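Local coordinates for protein RE55538p (Drosophila melanogaster, PDB 4IX7) that represses neural-development genes as a transcriptional repressor and corepressor, its BEN domain, the part crystallised here, binding palindromic DNA as part of a homodimer, at residues D101-K104 with M105-Q109; S17-N21 with I22-V26; D75-F78 with A79-K83; M4-G8 with P9-C13. All coordinates share one frame; numbering follows the deposited sequence.

Contact 1. Residues D101-K104 with M105-Q109; sequences DENK and MMKIQ. With nucleotides of chain B; nucleotides of chain A.
Asn103 and Lys107 lie one helical turn apart and meet through their polar ends. Asn103 swings its CG anti to the backbone N (chi1 -180°), which carries the amide along the helix toward the following turn. There Asn103 OD1 takes a weak hydrogen bond from Lys107 NZ at 3.1 Å, with Lys107 CE packed beside the same oxygen. The ammonium group of Lys107 also forms a salt bridge with a DNA phosphate. At the other end of the amide, Asn103 ND2 donates to the carbonyl of Ala45, and the terminal CE of the selenomethionine Met106 comes to 3.4 Å from this nitrogen. Holding both ends of the amide in this way should restrict its rotation.

Two side chains of 101-104 reach the bases. Asp101 receives the exocyclic amine of a cytosine: DC4 N4 of chain B lies 2.9 Å from Asp101 OD1, and the N-H points almost straight at it (176°). The methyl C7 of DT3 of chain B sits 3.3 Å from Asp101 CG, and OD2 forms a salt bridge with Arg32. Lys104, extended beyond CG, places NZ 2.7 Å from O6 of DG10 of chain A; a second guanine O6 also accepts from it. These contacts read bases directly, as expected of a sequence-specific domain.

Backbone bonds such as Met106 N to Glu102 O (2.9 Å) keep helix 88-112 regular beneath these groups. Glu102 forms salt bridges with Lys98 and Arg41, and together with Met106 it packs against helix 41-46, while Asp101, Lys104 and Lys107 reach the DNA.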
loop_
_atom_site.group_PDB
_atom_site.type_symbol
_atom_site.label_atom_id
_atom_site.label_comp_id
_atom_site.label_asym_id
_atom_site.label_seq_id
_atom_site.Cartn_x
_atom_site.Cartn_y
_atom_site.Cartn_z
ATOM N N ASP C 101 12.783 -0.829 6.176
ATOM C CA ASP C 101 13.666 0.252 6.624
ATOM C C ASP C 101 14.817 -0.284 7.492
ATOM O O ASP C 101 15.980 0.116 7.331
ATOM C CB ASP C 101 12.878 1.309 7.408
ATOM C CG ASP C 101 11.898 2.095 6.537
ATOM O OD1 ASP C 101 12.053 2.110 5.297
ATOM O OD2 ASP C 101 10.983 2.735 7.102
ATOM N N GLU C 102 14.500 -1.203 8.398
ATOM C CA GLU C 102 15.518 -1.770 9.283
ATOM C C GLU C 102 16.472 -2.675 8.520
ATOM O O GLU C 102 17.664 -2.742 8.825
ATOM C CB GLU C 102 14.874 -2.512 10.453
ATOM C CG GLU C 102 14.144 -1.594 11.417
ATOM C CD GLU C 102 15.071 -0.646 12.178
ATOM O OE1 GLU C 102 16.311 -0.854 12.204
ATOM O OE2 GLU C 102 14.552 0.323 12.769
ATOM N N ASN C 103 15.950 -3.371 7.521
ATOM C CA ASN C 103 16.796 -4.187 6.666
ATOM C C ASN C 103 17.821 -3.323 5.940
ATOM O O ASN C 103 18.978 -3.710 5.818
ATOM C CB ASN C 103 15.950 -4.973 5.670
ATOM C CG ASN C 103 16.782 -5.849 4.762
ATOM O OD1 ASN C 103 17.171 -5.432 3.671
ATOM N ND2 ASN C 103 17.056 -7.073 5.205
ATOM N N LYS C 104 17.399 -2.157 5.463
ATOM C CA LYS C 104 18.313 -1.266 4.750
ATOM C C LYS C 104 19.432 -0.819 5.664
ATOM O O LYS C 104 20.605 -0.753 5.273
ATOM C CB LYS C 104 17.567 -0.053 4.209
ATOM C CG LYS C 104 16.763 -0.352 2.963
ATOM C CD LYS C 104 15.747 0.737 2.697
ATOM C CE LYS C 104 14.957 0.411 1.447
ATOM N NZ LYS C 104 13.902 1.430 1.198
HETATM N N MSE C 105 19.060 -0.526 6.896
HETATM C CA MSE C 105 20.046 -0.112 7.878
HETATM C C MSE C 105 21.022 -1.240 8.237
HETATM O O MSE C 105 22.221 -0.995 8.387
HETATM C CB MSE C 105 19.329 0.475 9.088
HETATM C CG MSE C 105 18.560 1.713 8.705
HETATM SE SE MSE C 105 19.837 3.130 8.345
HETATM C CE MSE C 105 20.456 3.055 10.190
HETATM N N MSE C 106 20.527 -2.476 8.330
HETATM C CA MSE C 106 21.403 -3.632 8.568
HETATM C C MSE C 106 22.402 -3.842 7.431
HETATM O O MSE C 106 23.558 -4.188 7.668
HETATM C CB MSE C 106 20.592 -4.918 8.786
HETATM C CG MSE C 106 21.453 -6.197 8.794
HETATM SE SE MSE C 106 20.485 -7.892 8.892
HETATM C CE MSE C 106 19.763 -7.949 7.090
ATOM N N LYS C 107 21.955 -3.634 6.196
ATOM C CA LYS C 107 22.826 -3.823 5.039
ATOM C C LYS C 107 23.975 -2.834 5.060
ATOM O O LYS C 107 25.090 -3.158 4.648
ATOM C CB LYS C 107 22.041 -3.682 3.737
ATOM C CG LYS C 107 21.190 -4.887 3.412
ATOM C CD LYS C 107 20.681 -4.808 1.986
ATOM C CE LYS C 107 19.720 -5.942 1.677
ATOM N NZ LYS C 107 18.586 -5.444 0.859
ATOM N N ILE C 108 23.687 -1.622 5.524
ATOM C CA ILE C 108 24.704 -0.594 5.685
ATOM C C ILE C 108 25.751 -1.010 6.710
ATOM O O ILE C 108 26.954 -0.911 6.461
ATOM C CB ILE C 108 24.065 0.752 6.112
ATOM C CG1 ILE C 108 23.413 1.419 4.902
ATOM C CG2 ILE C 108 25.103 1.679 6.741
ATOM C CD1 ILE C 108 22.378 2.457 5.265
ATOM N N GLN C 109 25.293 -1.486 7.860
ATOM C CA GLN C 109 26.205 -1.834 8.940
ATOM C C GLN C 109 27.067 -3.044 8.585
ATOM O O GLN C 109 28.176 -3.186 9.097
ATOM C CB GLN C 109 25.440 -2.032 10.256
ATOM C CG GLN C 109 25.189 -0.715 10.999
ATOM C CD GLN C 109 23.757 -0.549 11.484
ATOM O OE1 GLN C 109 23.232 -1.389 12.222
ATOM N NE2 GLN C 109 23.121 0.545 11.076
ATOM P P DT B 3 11.324 6.689 12.112
ATOM O OP1 DT B 3 10.603 7.231 13.287
ATOM O OP2 DT B 3 11.570 5.251 11.946
ATOM O "O5'" DT B 3 10.541 7.174 10.798
ATOM C "C5'" DT B 3 10.157 8.522 10.738
ATOM C "C4'" DT B 3 9.530 8.775 9.386
ATOM O "O4'" DT B 3 10.560 8.657 8.375
ATOM C "C3'" DT B 3 8.435 7.789 8.991
ATOM O "O3'" DT B 3 7.231 8.538 8.780
ATOM C "C2'" DT B 3 8.975 7.117 7.732
ATOM C "C1'" DT B 3 9.953 8.145 7.199
ATOM N N1 DT B 3 11.046 7.614 6.355
ATOM C C2 DT B 3 11.308 8.235 5.144
ATOM O O2 DT B 3 10.660 9.184 4.724
ATOM N N3 DT B 3 12.350 7.686 4.440
ATOM C C4 DT B 3 13.157 6.638 4.832
ATOM O O4 DT B 3 14.073 6.229 4.124
ATOM C C5 DT B 3 12.838 6.050 6.108
ATOM C C7 DT B 3 13.641 4.895 6.630
ATOM C C6 DT B 3 11.825 6.567 6.809
ATOM P P DC B 4 5.867 7.794 8.392
ATOM O OP1 DC B 4 4.736 8.633 8.854
ATOM O OP2 DC B 4 5.975 6.378 8.811
ATOM O "O5'" DC B 4 5.903 7.773 6.804
ATOM C "C5'" DC B 4 5.914 9.020 6.123
ATOM C "C4'" DC B 4 6.166 8.761 4.656
ATOM O "O4'" DC B 4 7.468 8.162 4.491
ATOM C "C3'" DC B 4 5.213 7.751 4.022
ATOM O "O3'" DC B 4 4.304 8.526 3.260
ATOM C "C2'" DC B 4 6.097 6.851 3.155
ATOM C "C1'" DC B 4 7.457 7.518 3.234
ATOM N N1 DC B 4 8.610 6.579 3.250
ATOM C C2 DC B 4 9.521 6.591 2.190
ATOM O O2 DC B 4 9.335 7.385 1.265
ATOM N N3 DC B 4 10.566 5.733 2.209
ATOM C C4 DC B 4 10.722 4.884 3.235
ATOM N N4 DC B 4 11.776 4.049 3.217
ATOM C C5 DC B 4 9.789 4.846 4.319
ATOM C C6 DC B 4 8.759 5.701 4.287
ATOM P P DG A 10 18.424 -0.742 -4.509
ATOM O OP1 DG A 10 19.585 -1.097 -5.371
ATOM O OP2 DG A 10 18.581 -0.783 -3.041
ATOM O "O5'" DG A 10 17.919 0.704 -4.898
ATOM C "C5'" DG A 10 17.686 0.988 -6.264
ATOM C "C4'" DG A 10 17.383 2.461 -6.426
ATOM O "O4'" DG A 10 16.138 2.816 -5.763
ATOM C "C3'" DG A 10 18.425 3.404 -5.843
ATOM O "O3'" DG A 10 18.441 4.523 -6.710
ATOM C "C2'" DG A 10 17.872 3.735 -4.457
ATOM C "C1'" DG A 10 16.368 3.683 -4.666
ATOM N N9 DG A 10 15.588 3.083 -3.586
ATOM C C8 DG A 10 15.967 2.095 -2.711
ATOM N N7 DG A 10 15.017 1.740 -1.886
ATOM C C5 DG A 10 13.929 2.521 -2.263
ATOM C C6 DG A 10 12.617 2.593 -1.735
ATOM O O6 DG A 10 12.139 1.934 -0.795
ATOM N N1 DG A 10 11.827 3.520 -2.395
ATOM C C2 DG A 10 12.244 4.303 -3.445
ATOM N N2 DG A 10 11.344 5.157 -3.959
ATOM N N3 DG A 10 13.474 4.253 -3.949
ATOM C C4 DG A 10 14.258 3.345 -3.318
#

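Contact 2. Residues S17-N21 with I22-V26; sequences SVFEN and INWSV
The rings of Phe19 and Trp24 meet obliquely, their planes at 57° and the centroids of the Phe19 ring and the six-membered Trp24 ring 5.1 Å apart. Trp24 CZ2 lies over one face of the Phe19 ring, displaced toward its rim, and Phe19 CE1 approaches that atom to 3.7 Å. One face of the indole carries Ile22 CG2, 3.5 Å above its plane and over the ring centre. Near the plane of the indole, at its edge, lies the carbonyl oxygen of Phe19, 3.6 Å from Trp24 NE1. A chi1 of -164° swings the end of the Phe19 ring back toward the chain that follows.

A type I turn from Phe19 to Ile22 brings the pieces together: Ile22 N gives Phe19 O a weak bond of 3.5 Å, and Ile22 CG1 packs 3.3 Å from Val18 O. A second type I turn, Asn23 to Val26, carries an Asx turn. Asn23 OD1 accepts from Ser25 N at 3.0 Å, the donor standing 55° out of the carbonyl plane. Val26 then takes the N-cap position before helix 27-38, onto which Ile22 packs through Ala30 and Leu34.

Lys83 makes a cation-pi contact with Trp24, so the indole combines apolar packing with attraction to a positive charge. The first turn's Ile22 N bond is weak, with apolar side-chain contacts beside it; the second turn is fastened by Ser25 N donating to Asn23 OD1.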
loop_
_atom_site.group_PDB
_atom_site.type_symbol
_atom_site.label_atom_id
_atom_site.label_comp_id
_atom_site.label_asym_id
_atom_site.label_seq_id
_atom_site.Cartn_x
_atom_site.Cartn_y
_atom_site.Cartn_z
ATOM N N SER C 17 5.438 4.489 30.003
ATOM C CA SER C 17 6.118 5.690 29.522
ATOM C C SER C 17 6.106 5.742 27.994
ATOM O O SER C 17 5.975 6.814 27.402
ATOM C CB SER C 17 7.545 5.777 30.071
ATOM O OG SER C 17 8.347 4.690 29.642
ATOM N N VAL C 18 6.215 4.578 27.362
ATOM C CA VAL C 18 6.172 4.507 25.912
ATOM C C VAL C 18 4.732 4.605 25.410
ATOM O O VAL C 18 4.420 5.420 24.538
ATOM C CB VAL C 18 6.841 3.210 25.388
ATOM C CG1 VAL C 18 6.664 3.090 23.884
ATOM C CG2 VAL C 18 8.315 3.198 25.749
ATOM N N PHE C 19 3.846 3.791 25.984
ATOM C CA PHE C 19 2.460 3.725 25.532
ATOM C C PHE C 19 1.769 5.085 25.593
ATOM O O PHE C 19 1.076 5.485 24.656
ATOM C CB PHE C 19 1.683 2.704 26.374
ATOM C CG PHE C 19 0.374 2.283 25.766
ATOM C CD1 PHE C 19 0.340 1.343 24.748
ATOM C CD2 PHE C 19 -0.824 2.823 26.214
ATOM C CE1 PHE C 19 -0.864 0.948 24.185
ATOM C CE2 PHE C 19 -2.037 2.427 25.652
ATOM C CZ PHE C 19 -2.049 1.491 24.639
ATOM N N GLU C 20 1.962 5.793 26.697
ATOM C CA GLU C 20 1.288 7.075 26.897
ATOM C C GLU C 20 1.853 8.205 26.042
ATOM O O GLU C 20 1.206 9.233 25.886
ATOM C CB GLU C 20 1.339 7.469 28.372
ATOM C CG GLU C 20 0.545 6.529 29.265
ATOM C CD GLU C 20 0.841 6.728 30.732
ATOM O OE1 GLU C 20 1.774 7.499 31.055
ATOM O OE2 GLU C 20 0.142 6.115 31.565
ATOM N N ASN C 21 3.036 8.006 25.468
ATOM C CA ASN C 21 3.682 9.065 24.694
ATOM C C ASN C 21 3.574 8.847 23.181
ATOM O O ASN C 21 4.122 9.612 22.387
ATOM C CB ASN C 21 5.144 9.205 25.109
ATOM C CG ASN C 21 5.788 10.462 24.558
ATOM O OD1 ASN C 21 5.171 11.534 24.527
ATOM N ND2 ASN C 21 7.030 10.333 24.094
ATOM N N ILE C 22 2.860 7.804 22.784
ATOM C CA ILE C 22 2.608 7.563 21.368
ATOM C C ILE C 22 1.577 8.552 20.822
ATOM O O ILE C 22 0.546 8.806 21.452
ATOM C CB ILE C 22 2.136 6.115 21.150
ATOM C CG1 ILE C 22 3.291 5.154 21.424
ATOM C CG2 ILE C 22 1.622 5.910 19.742
ATOM C CD1 ILE C 22 2.872 3.704 21.437
ATOM N N ASN C 23 1.859 9.121 19.654
ATOM C CA ASN C 23 0.863 9.938 18.975
ATOM C C ASN C 23 -0.038 9.030 18.154
ATOM O O ASN C 23 0.320 8.604 17.050
ATOM C CB ASN C 23 1.521 11.002 18.095
ATOM C CG ASN C 23 0.508 11.922 17.430
ATOM O OD1 ASN C 23 -0.696 11.835 17.693
ATOM N ND2 ASN C 23 0.991 12.810 16.561
ATOM N N TRP C 24 -1.212 8.738 18.697
ATOM C CA TRP C 24 -2.135 7.819 18.053
ATOM C C TRP C 24 -2.883 8.464 16.879
ATOM O O TRP C 24 -3.774 7.854 16.302
ATOM C CB TRP C 24 -3.110 7.239 19.082
ATOM C CG TRP C 24 -2.420 6.533 20.227
ATOM C CD1 TRP C 24 -2.185 7.029 21.481
ATOM C CD2 TRP C 24 -1.871 5.207 20.214
ATOM N NE1 TRP C 24 -1.530 6.094 22.247
ATOM C CE2 TRP C 24 -1.324 4.968 21.493
ATOM C CE3 TRP C 24 -1.789 4.201 19.246
ATOM C CZ2 TRP C 24 -0.709 3.764 21.828
ATOM C CZ3 TRP C 24 -1.176 3.011 19.577
ATOM C CH2 TRP C 24 -0.648 2.798 20.858
ATOM N N SER C 25 -2.524 9.693 16.522
ATOM C CA SER C 25 -3.159 10.358 15.386
ATOM C C SER C 25 -2.447 10.040 14.073
ATOM O O SER C 25 -2.991 10.276 12.995
ATOM C CB SER C 25 -3.216 11.875 15.592
ATOM O OG SER C 25 -1.931 12.460 15.472
ATOM N N VAL C 26 -1.227 9.509 14.171
ATOM C CA VAL C 26 -0.457 9.117 12.986
ATOM C C VAL C 26 -0.141 7.625 13.039
ATOM O O VAL C 26 0.804 7.207 13.718
ATOM C CB VAL C 26 0.848 9.918 12.836
ATOM C CG1 VAL C 26 1.560 9.535 11.527
ATOM C CG2 VAL C 26 0.564 11.419 12.877
#

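Contact 3. Residues D75-F78 with A79-K83; sequences DIIF and AVTHK
Phe78 O is gripped twice by one residue: His82 ND1 donates to it at 2.7 Å and His82 N at 3.1 Å. The imidazole bond is bent, with an N-H...O angle of 136°, and the oxygen lies out of the ring plane. Such a bond places the proton on ND1 and tethers the imidazole to the preceding turn. That position suits a face-to-face stack, in which the His82 and Phe78 ring centroids are 3.9 Å apart and the planes inclined by 27°. His82 CE1 lies over the Phe78 face toward its rim, 3.3 Å from Phe78 CE1; the first torsion of Phe78, fully extended from its own N (chi1 -179°), carries the ring along the helix to meet it.

One residue earlier the double grip recurs. Ile77 O accepts from Thr81 OG1 (2.8 Å) and Thr81 N (3.0 Å), which approach opposite faces of the carbonyl plane. Thr81 CG2 meanwhile packs against Ile77 CG2 at 4.0 Å.

Within helix 70-84, Ile76 and Val80 turn inward to helix 27-38, through Leu35 and Leu34 respectively. Ile77 and Thr81 face helix 88-112, and Phe78 lies on Pro9 of the N-terminal hairpin.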
loop_
_atom_site.group_PDB
_atom_site.type_symbol
_atom_site.label_atom_id
_atom_site.label_comp_id
_atom_site.label_asym_id
_atom_site.label_seq_id
_atom_site.Cartn_x
_atom_site.Cartn_y
_atom_site.Cartn_z
ATOM N N ASP C 75 -1.194 -8.227 18.444
ATOM C CA ASP C 75 -1.394 -7.238 19.499
ATOM C C ASP C 75 -1.124 -5.819 19.020
ATOM O O ASP C 75 -1.846 -4.888 19.389
ATOM C CB ASP C 75 -0.534 -7.556 20.722
ATOM C CG ASP C 75 -1.154 -8.627 21.605
ATOM O OD1 ASP C 75 -2.328 -8.998 21.375
ATOM O OD2 ASP C 75 -0.459 -9.079 22.536
ATOM N N ILE C 76 -0.086 -5.646 18.203
ATOM C CA ILE C 76 0.215 -4.329 17.660
ATOM C C ILE C 76 -0.940 -3.852 16.796
ATOM O O ILE C 76 -1.367 -2.703 16.901
ATOM C CB ILE C 76 1.529 -4.332 16.855
ATOM C CG1 ILE C 76 2.708 -4.541 17.814
ATOM C CG2 ILE C 76 1.689 -3.030 16.053
ATOM C CD1 ILE C 76 4.016 -4.800 17.106
ATOM N N ILE C 77 -1.466 -4.742 15.962
ATOM C CA ILE C 77 -2.605 -4.399 15.112
ATOM C C ILE C 77 -3.816 -4.057 15.975
ATOM O O ILE C 77 -4.504 -3.072 15.721
ATOM C CB ILE C 77 -2.935 -5.535 14.132
ATOM C CG1 ILE C 77 -1.797 -5.706 13.125
ATOM C CG2 ILE C 77 -4.239 -5.257 13.414
ATOM C CD1 ILE C 77 -1.912 -6.988 12.282
ATOM N N PHE C 78 -4.057 -4.853 17.012
ATOM C CA PHE C 78 -5.152 -4.570 17.934
ATOM C C PHE C 78 -5.038 -3.164 18.517
ATOM O O PHE C 78 -5.997 -2.387 18.480
ATOM C CB PHE C 78 -5.197 -5.605 19.063
ATOM C CG PHE C 78 -6.316 -5.384 20.040
ATOM C CD1 PHE C 78 -7.538 -6.010 19.863
ATOM C CD2 PHE C 78 -6.141 -4.559 21.143
ATOM C CE1 PHE C 78 -8.573 -5.812 20.763
ATOM C CE2 PHE C 78 -7.174 -4.352 22.045
ATOM C CZ PHE C 78 -8.389 -4.983 21.855
ATOM N N ALA C 79 -3.866 -2.836 19.051
ATOM C CA ALA C 79 -3.684 -1.554 19.716
ATOM C C ALA C 79 -3.840 -0.377 18.751
ATOM O O ALA C 79 -4.535 0.598 19.052
ATOM C CB ALA C 79 -2.333 -1.500 20.388
ATOM N N VAL C 80 -3.189 -0.455 17.594
ATOM C CA VAL C 80 -3.191 0.683 16.673
ATOM C C VAL C 80 -4.577 0.896 16.053
ATOM O O VAL C 80 -5.062 2.022 15.982
ATOM C CB VAL C 80 -2.095 0.557 15.579
ATOM C CG1 VAL C 80 -2.192 1.713 14.581
ATOM C CG2 VAL C 80 -0.720 0.547 16.216
ATOM N N THR C 81 -5.229 -0.180 15.632
ATOM C CA THR C 81 -6.571 -0.044 15.057
ATOM C C THR C 81 -7.600 0.484 16.055
ATOM O O THR C 81 -8.535 1.180 15.657
ATOM C CB THR C 81 -7.081 -1.350 14.414
ATOM O OG1 THR C 81 -7.177 -2.378 15.406
ATOM C CG2 THR C 81 -6.144 -1.795 13.297
ATOM N N HIS C 82 -7.434 0.168 17.338
ATOM C CA HIS C 82 -8.365 0.636 18.366
ATOM C C HIS C 82 -8.084 2.065 18.831
ATOM O O HIS C 82 -8.971 2.731 19.362
ATOM C CB HIS C 82 -8.375 -0.303 19.575
ATOM C CG HIS C 82 -9.131 -1.575 19.345
ATOM N ND1 HIS C 82 -8.662 -2.585 18.533
ATOM C CD2 HIS C 82 -10.328 -1.996 19.817
ATOM C CE1 HIS C 82 -9.537 -3.576 18.516
ATOM N NE2 HIS C 82 -10.556 -3.244 19.288
ATOM N N LYS C 83 -6.859 2.540 18.634
ATOM C CA LYS C 83 -6.482 3.860 19.135
ATOM C C LYS C 83 -6.281 4.904 18.038
ATOM O O LYS C 83 -6.356 6.111 18.295
ATOM C CB LYS C 83 -5.227 3.772 20.012
ATOM C CG LYS C 83 -5.432 2.989 21.297
ATOM C CD LYS C 83 -4.261 3.154 22.250
ATOM C CE LYS C 83 -4.458 4.345 23.171
ATOM N NZ LYS C 83 -5.499 4.080 24.205
#

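Contact 4. Residues M4-G8 with P9-C13; sequences MVSIG and PNNTC
Ile7 N donates to Thr12 O at 2.8 Å, nearly straight at 175°, and Asn11 N closes the type I turn from Gly8 by donating to Gly8 O at 3.0 Å, from above the carbonyl plane. Ser6 and Cys13 form an antiparallel non-hydrogen-bonded pair, CA to CA 4.5 Å. Alongside it, Cys13 CA makes a C-H...O contact of 3.2 Å with Val5 O. The buried Gly8 N has no hydrogen-bonding partner anywhere in the model.

A side-chain bond links the turn to strand 4-6. Asn11 bends its amide back across the hairpin (chi1 -164°, CG on the far side from its own N), and ND2 donates to Ser6 OG at 2.8 Å. The hydroxyl oxygen lies in the amide plane, an orientation suited to that N-H.

Apolar contact is lighter. The bent chain of selenomethionine Met4 brings CE to 3.9 Å from Cys13 CB, while Cys13 SG rests 3.7 Å from Ser6 CA.

Beyond the turn, Asp75 of helix 70-84 accepts hydrogen bonds from Asn10 N (at OD1) and Thr12 OG1 (at OD2), and Pro9 packs on Phe78. Ile7 reaches Ile38 of helix 27-38 and Phe19 of helix 16-19, joining the small sheet of strands 4-6 and 13-15 to the helices.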
loop_
_atom_site.group_PDB
_atom_site.type_symbol
_atom_site.label_atom_id
_atom_site.label_comp_id
_atom_site.label_asym_id
_atom_site.label_seq_id
_atom_site.Cartn_x
_atom_site.Cartn_y
_atom_site.Cartn_z
HETATM N N MSE C 4 4.074 -1.787 33.298
HETATM C CA MSE C 4 3.923 -2.326 31.954
HETATM C C MSE C 4 2.448 -2.278 31.539
HETATM O O MSE C 4 1.553 -2.559 32.343
HETATM C CB MSE C 4 4.466 -3.757 31.878
HETATM C CG MSE C 4 5.935 -3.903 32.259
HETATM SE SE MSE C 4 7.156 -2.874 31.116
HETATM C CE MSE C 4 6.976 -3.897 29.473
ATOM N N VAL C 5 2.205 -1.899 30.288
ATOM C CA VAL C 5 0.864 -1.808 29.739
ATOM C C VAL C 5 0.654 -2.947 28.740
ATOM O O VAL C 5 1.432 -3.102 27.796
ATOM C CB VAL C 5 0.632 -0.462 29.010
ATOM C CG1 VAL C 5 -0.742 -0.440 28.362
ATOM C CG2 VAL C 5 0.789 0.705 29.970
ATOM N N SER C 6 -0.382 -3.754 28.959
ATOM C CA SER C 6 -0.769 -4.798 28.011
ATOM C C SER C 6 -1.467 -4.159 26.815
ATOM O O SER C 6 -2.479 -3.473 26.978
ATOM C CB SER C 6 -1.714 -5.787 28.699
ATOM O OG SER C 6 -2.051 -6.862 27.844
ATOM N N ILE C 7 -0.938 -4.364 25.611
ATOM C CA ILE C 7 -1.482 -3.643 24.454
ATOM C C ILE C 7 -2.549 -4.399 23.662
ATOM O O ILE C 7 -3.220 -3.816 22.807
ATOM C CB ILE C 7 -0.374 -3.118 23.488
ATOM C CG1 ILE C 7 0.152 -4.243 22.586
ATOM C CG2 ILE C 7 0.746 -2.421 24.271
ATOM C CD1 ILE C 7 1.142 -3.771 21.524
ATOM N N GLY C 8 -2.708 -5.690 23.940
ATOM C CA GLY C 8 -3.689 -6.482 23.217
ATOM C C GLY C 8 -3.969 -7.808 23.881
ATOM O O GLY C 8 -3.375 -8.126 24.912
ATOM N N PRO C 9 -4.873 -8.593 23.286
ATOM C CA PRO C 9 -5.318 -9.858 23.893
ATOM C C PRO C 9 -4.223 -10.889 24.181
ATOM O O PRO C 9 -4.460 -11.778 25.002
ATOM C CB PRO C 9 -6.331 -10.411 22.878
ATOM C CG PRO C 9 -6.143 -9.599 21.624
ATOM C CD PRO C 9 -5.610 -8.268 22.053
ATOM N N ASN C 10 -3.066 -10.797 23.532
ATOM C CA ASN C 10 -1.997 -11.765 23.777
ATOM C C ASN C 10 -0.998 -11.301 24.832
ATOM O O ASN C 10 0.037 -11.936 25.050
ATOM C CB ASN C 10 -1.288 -12.142 22.471
ATOM C CG ASN C 10 -2.241 -12.716 21.446
ATOM O OD1 ASN C 10 -3.121 -13.519 21.779
ATOM N ND2 ASN C 10 -2.093 -12.296 20.196
ATOM N N ASN C 11 -1.326 -10.190 25.484
ATOM C CA ASN C 11 -0.520 -9.645 26.574
ATOM C C ASN C 11 0.904 -9.232 26.170
ATOM O O ASN C 11 1.838 -9.281 26.973
ATOM C CB ASN C 11 -0.508 -10.595 27.784
ATOM C CG ASN C 11 -0.012 -9.923 29.061
ATOM O OD1 ASN C 11 0.835 -10.469 29.774
ATOM N ND2 ASN C 11 -0.530 -8.735 29.345
ATOM N N THR C 12 1.068 -8.787 24.927
ATOM C CA THR C 12 2.313 -8.133 24.557
ATOM C C THR C 12 2.312 -6.789 25.271
ATOM O O THR C 12 1.311 -6.066 25.234
ATOM C CB THR C 12 2.387 -7.899 23.042
ATOM O OG1 THR C 12 2.200 -9.150 22.363
ATOM C CG2 THR C 12 3.740 -7.306 22.654
ATOM N N CYS C 13 3.418 -6.466 25.935
ATOM C CA CYS C 13 3.485 -5.251 26.744
ATOM C C CYS C 13 4.578 -4.281 26.322
ATOM O O CYS C 13 5.592 -4.671 25.732
ATOM C CB CYS C 13 3.692 -5.606 28.218
ATOM S SG CYS C 13 2.329 -6.549 28.946
#

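Contact 3 is largely buried within helix 70-84, whereas contacts 2 and 4 lie at the surface and contact 1 is partly buried against DNA. The first three in chain order, 4-13, 17-26 and 75-83, adjoin one another: contact 4 meets contact 3 through polar bonds to Asp75, contact 2 meets contact 3 by packing at Trp24 and Lys83, and Phe19 touches Val5 and Ile7. Contact 1 stands apart, its centre 25 to 28 Å from theirs. Both helical contacts repeat main-chain bonds, yet contact 3 adds side-chain donors to its own carbonyls along the helix's more open side, while contact 1 divides its polar ends between the protein and the DNA bases and phosphate.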